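Local coordinates for hypothetical protein Atu0492 (PDB 2GMY) that is of unknown function but is a putative antioxidant defence protein of the AhpD-like family, probably acting in peroxide detoxification through a CXXC motif, at residues 36-41 against 86-91; 41-46 against 132-137. One frame throughout, in Å; residues are numbered along the deposited sequence.

Contact 1: 36-41 against 86-91; sequences HLIKLR and RALLGW
L37 meets L88 and L89 where two helices of the all-helical AhpD-like fold, 32-45 and 83-96, pack against each other. The short axis segments point the same general way, with 39° between their N-to-C directions, and come within 10.1 Å. The tight part gathers on one methyl: CD2 of L37 lies 3.7 Å from CG of L88 and 3.6 Å from CD2 of L89, touching both neighbours on the second helix. With CG anti to its backbone N (chi1 -179°), L37 sets its branch point facing the other helix. Its side chain slides past L88 in the opposite direction and crosses L89 obliquely; CD1 of L37 also lies 4.0 Å from CG of L89. The I38 edge is looser. There I38 crosses L88 at about a right angle, CG1 standing 4.1 Å from CD1 of L88; I38 also touches I127 and L88 touches I123, both of helix 117-139, which covers this margin. The R41 edge is close-packed along the aliphatic stem but more open beyond it, since R41 is partly exposed. The stem crosses the L89 side chain at about a right angle, while NE of R41 makes a salt bridge to D93. No hydrogen bond joins the segments; L89, which also touches M72 and W75, rests its CD2 against the R41 stem, 3.7 Å from CG of R41.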
loop_
_atom_site.group_PDB
_atom_site.type_symbol
_atom_site.label_atom_id
_atom_site.label_comp_id
_atom_site.label_asym_id
_atom_site.label_seq_id
_atom_site.Cartn_x
_atom_site.Cartn_y
_atom_site.Cartn_z
ATOM N N HIS A 36 -10.995 24.787 -9.897
ATOM C CA HIS A 36 -9.593 24.607 -10.296
ATOM C C HIS A 36 -8.831 23.701 -9.335
ATOM O O HIS A 36 -8.100 22.802 -9.751
ATOM C CB HIS A 36 -8.871 25.950 -10.349
ATOM C CG HIS A 36 -9.373 26.856 -11.423
ATOM N ND1 HIS A 36 -9.671 26.405 -12.689
ATOM C CD2 HIS A 36 -9.605 28.191 -11.429
ATOM C CE1 HIS A 36 -10.073 27.425 -13.431
ATOM N NE2 HIS A 36 -10.044 28.517 -12.688
ATOM N N LEU A 37 -9.002 23.957 -8.049
ATOM C CA LEU A 37 -8.336 23.184 -7.001
ATOM C C LEU A 37 -8.721 21.709 -7.067
ATOM O O LEU A 37 -7.862 20.823 -6.984
ATOM C CB LEU A 37 -8.725 23.779 -5.646
ATOM C CG LEU A 37 -8.122 23.128 -4.405
ATOM C CD1 LEU A 37 -8.075 24.157 -3.296
ATOM C CD2 LEU A 37 -8.892 21.859 -3.982
ATOM N N ILE A 38 -10.021 21.445 -7.167
ATOM C CA ILE A 38 -10.512 20.066 -7.261
ATOM C C ILE A 38 -9.898 19.357 -8.472
ATOM O O ILE A 38 -9.404 18.220 -8.357
ATOM C CB ILE A 38 -12.059 20.041 -7.361
ATOM C CG1 ILE A 38 -12.687 20.417 -6.025
ATOM C CG2 ILE A 38 -12.537 18.675 -7.862
ATOM C CD1 ILE A 38 -14.157 20.869 -6.160
ATOM N N LYS A 39 -9.928 20.022 -9.626
ATOM C CA LYS A 39 -9.454 19.395 -10.862
ATOM C C LYS A 39 -7.955 19.156 -10.843
ATOM O O LYS A 39 -7.484 18.086 -11.243
ATOM C CB LYS A 39 -9.829 20.232 -12.081
ATOM C CG LYS A 39 -11.317 20.184 -12.399
ATOM C CD LYS A 39 -11.627 21.153 -13.530
ATOM C CE LYS A 39 -13.039 20.975 -14.004
ATOM N NZ LYS A 39 -13.170 21.561 -15.363
ATOM N N LEU A 40 -7.202 20.145 -10.368
ATOM C CA LEU A 40 -5.743 20.032 -10.376
ATOM C C LEU A 40 -5.296 18.976 -9.376
ATOM O O LEU A 40 -4.503 18.085 -9.710
ATOM C CB LEU A 40 -5.086 21.389 -10.089
ATOM C CG LEU A 40 -3.552 21.400 -10.038
ATOM C CD1 LEU A 40 -2.928 20.836 -11.320
ATOM C CD2 LEU A 40 -3.083 22.812 -9.785
ATOM N N ARG A 41 -5.827 19.041 -8.163
ATOM C CA ARG A 41 -5.386 18.088 -7.130
ATOM C C ARG A 41 -5.714 16.635 -7.482
ATOM O O ARG A 41 -4.835 15.762 -7.393
ATOM C CB ARG A 41 -5.941 18.453 -5.747
ATOM C CG ARG A 41 -5.527 17.478 -4.643
ATOM C CD ARG A 41 -4.012 17.386 -4.448
ATOM N NE ARG A 41 -3.740 16.304 -3.497
ATOM C CZ ARG A 41 -2.539 15.781 -3.283
ATOM N NH1 ARG A 41 -1.467 16.257 -3.929
ATOM N NH2 ARG A 41 -2.413 14.785 -2.409
ATOM N N ARG A 86 -7.629 24.012 2.559
ATOM C CA ARG A 86 -7.160 22.771 3.183
ATOM C C ARG A 86 -8.277 21.781 3.458
ATOM O O ARG A 86 -8.097 20.571 3.300
ATOM C CB ARG A 86 -6.383 23.032 4.474
ATOM C CG ARG A 86 -5.100 23.771 4.230
ATOM C CD ARG A 86 -4.335 23.981 5.534
ATOM N NE ARG A 86 -3.745 22.733 6.025
ATOM C CZ ARG A 86 -2.631 22.183 5.538
ATOM N NH1 ARG A 86 -1.958 22.767 4.548
ATOM N NH2 ARG A 86 -2.194 21.034 6.042
ATOM N N ALA A 87 -9.433 22.298 3.873
ATOM C CA ALA A 87 -10.585 21.453 4.143
ATOM C C ALA A 87 -11.016 20.778 2.845
ATOM O O ALA A 87 -11.277 19.579 2.799
ATOM C CB ALA A 87 -11.706 22.292 4.704
ATOM N N LEU A 88 -11.067 21.557 1.774
ATOM C CA LEU A 88 -11.448 21.027 0.474
ATOM C C LEU A 88 -10.423 19.998 -0.023
ATOM O O LEU A 88 -10.796 18.913 -0.446
ATOM C CB LEU A 88 -11.598 22.176 -0.528
ATOM C CG LEU A 88 -12.003 21.825 -1.961
ATOM C CD1 LEU A 88 -13.236 20.923 -2.010
ATOM C CD2 LEU A 88 -12.223 23.110 -2.771
ATOM N N LEU A 89 -9.136 20.335 0.065
ATOM C CA LEU A 89 -8.057 19.422 -0.369
ATOM C C LEU A 89 -8.123 18.071 0.355
ATOM O O LEU A 89 -7.964 17.013 -0.263
ATOM C CB LEU A 89 -6.691 20.080 -0.162
ATOM C CG LEU A 89 -6.354 21.150 -1.201
ATOM C CD1 LEU A 89 -5.318 22.134 -0.676
ATOM C CD2 LEU A 89 -5.900 20.512 -2.524
ATOM N N GLY A 90 -8.379 18.102 1.662
ATOM C CA GLY A 90 -8.526 16.851 2.433
ATOM C C GLY A 90 -9.616 15.954 1.864
ATOM O O GLY A 90 -9.471 14.714 1.804
ATOM N N TRP A 91 -10.707 16.581 1.418
ATOM C CA TRP A 91 -11.836 15.841 0.865
ATOM C C TRP A 91 -11.532 15.368 -0.549
ATOM O O TRP A 91 -11.852 14.222 -0.916
ATOM C CB TRP A 91 -13.077 16.717 0.873
ATOM C CG TRP A 91 -14.359 16.018 0.551
ATOM C CD1 TRP A 91 -15.197 16.289 -0.503
ATOM C CD2 TRP A 91 -14.989 14.958 1.293
ATOM N NE1 TRP A 91 -16.301 15.476 -0.460
ATOM C CE2 TRP A 91 -16.202 14.647 0.626
ATOM C CE3 TRP A 91 -14.653 14.249 2.448
ATOM C CZ2 TRP A 91 -17.075 13.646 1.079
ATOM C CZ3 TRP A 91 -15.533 13.251 2.906
ATOM C CH2 TRP A 91 -16.727 12.972 2.219
#

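Contact 2: 41-46 against 132-137; sequences RASIIN and TWNRIA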
loop_
_atom_site.group_PDB
_atom_site.type_symbol
_atom_site.label_atom_id
_atom_site.label_comp_id
_atom_site.label_asym_id
_atom_site.label_seq_id
_atom_site.Cartn_x
_atom_site.Cartn_y
_atom_site.Cartn_z
ATOM N N ARG A 41 -5.827 19.041 -8.163
ATOM C CA ARG A 41 -5.386 18.088 -7.130
ATOM C C ARG A 41 -5.714 16.635 -7.482
ATOM O O ARG A 41 -4.835 15.762 -7.393
ATOM C CB ARG A 41 -5.941 18.453 -5.747
ATOM C CG ARG A 41 -5.527 17.478 -4.643
ATOM C CD ARG A 41 -4.012 17.386 -4.448
ATOM N NE ARG A 41 -3.740 16.304 -3.497
ATOM C CZ ARG A 41 -2.539 15.781 -3.283
ATOM N NH1 ARG A 41 -1.467 16.257 -3.929
ATOM N NH2 ARG A 41 -2.413 14.785 -2.409
ATOM N N ALA A 42 -6.952 16.374 -7.915
ATOM C CA ALA A 42 -7.341 15.006 -8.274
ATOM C C ALA A 42 -6.486 14.492 -9.429
ATOM O O ALA A 42 -6.065 13.330 -9.440
ATOM C CB ALA A 42 -8.833 14.927 -8.604
ATOM N N SER A 43 -6.223 15.373 -10.398
ATOM C CA SER A 43 -5.393 14.987 -11.542
ATOM C C SER A 43 -3.965 14.605 -11.135
ATOM O O SER A 43 -3.397 13.646 -11.671
ATOM C CB SER A 43 -5.379 16.103 -12.590
ATOM O OG SER A 43 -6.691 16.317 -13.085
ATOM N N ILE A 44 -3.395 15.340 -10.182
ATOM C CA ILE A 44 -2.074 14.995 -9.668
ATOM C C ILE A 44 -2.127 13.602 -9.009
ATOM O O ILE A 44 -1.287 12.729 -9.291
ATOM C CB ILE A 44 -1.559 16.054 -8.697
ATOM C CG1 ILE A 44 -1.248 17.349 -9.455
ATOM C CG2 ILE A 44 -0.296 15.574 -7.987
ATOM C CD1 ILE A 44 -1.108 18.581 -8.543
ATOM N N ILE A 45 -3.114 13.383 -8.146
ATOM C CA ILE A 45 -3.209 12.093 -7.447
ATOM C C ILE A 45 -3.287 10.956 -8.446
ATOM O O ILE A 45 -2.629 9.907 -8.295
ATOM C CB ILE A 45 -4.442 12.058 -6.535
ATOM C CG1 ILE A 45 -4.272 13.063 -5.395
ATOM C CG2 ILE A 45 -4.674 10.649 -5.998
ATOM C CD1 ILE A 45 -5.524 13.261 -4.566
ATOM N N ASN A 46 -4.109 11.167 -9.472
ATOM C CA ASN A 46 -4.368 10.122 -10.461
ATOM C C ASN A 46 -3.285 9.966 -11.523
ATOM O O ASN A 46 -3.415 9.107 -12.389
ATOM C CB ASN A 46 -5.723 10.328 -11.113
ATOM C CG ASN A 46 -6.859 9.980 -10.187
ATOM O OD1 ASN A 46 -6.724 9.110 -9.314
ATOM N ND2 ASN A 46 -7.982 10.665 -10.359
ATOM N N THR A 132 -13.415 10.902 -13.598
ATOM C CA THR A 132 -13.802 10.302 -14.870
ATOM C C THR A 132 -12.857 10.765 -15.989
ATOM O O THR A 132 -12.312 9.937 -16.728
ATOM C CB THR A 132 -15.277 10.591 -15.186
ATOM O OG1 THR A 132 -16.093 9.841 -14.266
ATOM C CG2 THR A 132 -15.627 10.153 -16.611
ATOM N N TRP A 133 -12.653 12.073 -16.118
ATOM C CA TRP A 133 -11.722 12.569 -17.144
ATOM C C TRP A 133 -10.328 11.960 -16.975
ATOM O O TRP A 133 -9.694 11.568 -17.958
ATOM C CB TRP A 133 -11.607 14.092 -17.110
ATOM C CG TRP A 133 -12.784 14.829 -17.651
ATOM C CD1 TRP A 133 -13.599 15.685 -16.963
ATOM C CD2 TRP A 133 -13.265 14.811 -19.003
ATOM N NE1 TRP A 133 -14.566 16.195 -17.807
ATOM C CE2 TRP A 133 -14.383 15.673 -19.061
ATOM C CE3 TRP A 133 -12.861 14.146 -20.170
ATOM C CZ2 TRP A 133 -15.111 15.894 -20.255
ATOM C CZ3 TRP A 133 -13.582 14.357 -21.352
ATOM C CH2 TRP A 133 -14.695 15.223 -21.382
ATOM N N ASN A 134 -9.839 11.884 -15.737
ATOM C CA ASN A 134 -8.518 11.270 -15.491
ATOM C C ASN A 134 -8.442 9.823 -15.991
ATOM O O ASN A 134 -7.430 9.394 -16.562
ATOM C CB ASN A 134 -8.159 11.302 -14.009
ATOM C CG ASN A 134 -7.956 12.718 -13.455
ATOM O OD1 ASN A 134 -7.752 13.713 -14.189
ATOM N ND2 ASN A 134 -7.981 12.808 -12.139
ATOM N N ARG A 135 -9.511 9.065 -15.753
ATOM C CA ARG A 135 -9.549 7.672 -16.192
ATOM C C ARG A 135 -9.586 7.536 -17.708
ATOM O O ARG A 135 -8.943 6.650 -18.276
ATOM C CB ARG A 135 -10.720 6.948 -15.521
ATOM C CG ARG A 135 -10.425 6.687 -14.052
ATOM C CD ARG A 135 -11.622 6.245 -13.205
ATOM N NE ARG A 135 -11.111 5.767 -11.915
ATOM C CZ ARG A 135 -10.729 6.567 -10.918
ATOM N NH1 ARG A 135 -10.834 7.899 -11.024
ATOM N NH2 ARG A 135 -10.235 6.034 -9.810
ATOM N N ILE A 136 -10.332 8.427 -18.360
ATOM C CA ILE A 136 -10.378 8.471 -19.817
ATOM C C ILE A 136 -9.017 8.861 -20.388
ATOM O O ILE A 136 -8.494 8.180 -21.275
ATOM C CB ILE A 136 -11.483 9.437 -20.306
ATOM C CG1 ILE A 136 -12.860 8.873 -19.927
ATOM C CG2 ILE A 136 -11.387 9.688 -21.819
ATOM C CD1 ILE A 136 -13.998 9.904 -20.009
ATOM N N ALA A 137 -8.435 9.939 -19.874
ATOM C CA ALA A 137 -7.168 10.438 -20.432
ATOM C C ALA A 137 -6.001 9.481 -20.192
ATOM O O ALA A 137 -5.210 9.214 -21.099
ATOM C CB ALA A 137 -6.851 11.806 -19.902
HETATM O O HOH W 1 -8.484 7.556 -8.030
#
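S43 and N134 mark the closest backbone approach between segments 41-46 and 132-137, with their CA atoms 6.3 Å apart. Here the C-terminal part of helix 32-45 in the AhpD-like fold meets the long last helix, 117-139, beside the CXXC pair C48 and C51. S43 and N134 both touch C51, and N134 also reaches C48, so the buried polar groups lie next to the probable redox site. N134 gives the largest share of the buried surface. Its OD1 lies 3.0 Å from OG of S43, but this hydrogen bond is not settled, because the one hydroxyl proton can also go to the backbone O of K39. With OG anti to its carbonyl carbon (chi1 -62°), S43 holds the hydroxyl within reach of both acceptors. N46 crosses N134 at about a right angle, the two amide planes 77° apart, and lays CB 3.5 Å from ND2 of N134. The amide nitrogens, ND2 of N46 and ND2 of N134, stand 2.8 Å apart; as two donors they form no hydrogen bond, and the modelled turn of one amide is therefore doubtful. N46 ND2 instead has an acceptor in OD1 of N131, which also receives a bond from NH1 of R135. R135 leads to the subunit interface: its chain is extended from CG to NE, and its NH2 donates to the backbone O of T96 of a neighbouring subunit. Between N46 and R135 sits a water, 2.7 Å from OD1 of N46 and accepting a hydrogen bond from NH2 of R135 at 2.9 Å.

Overall arrangement
Both contacts use helix 32-45: contact 1 joins its middle to helix 83-96, and contact 2 joins its C-terminal part to helix 117-139. R41 lies in both segments but touches across contact 1 alone. The centres lie about 13 Å apart, each about 7 Å from the centre of the chain. Contact 1 is apolar, whereas contact 2 is a buried polar cluster. Helix 32-45 joins the other two, the segments alternate along the chain, and helix 117-139 borders contact 1 as well. Contact 2 adjoins C48 and C51, the likely redox pair of this family, and reaches a second subunit through R135; helix 83-96 meets that subunit through W91.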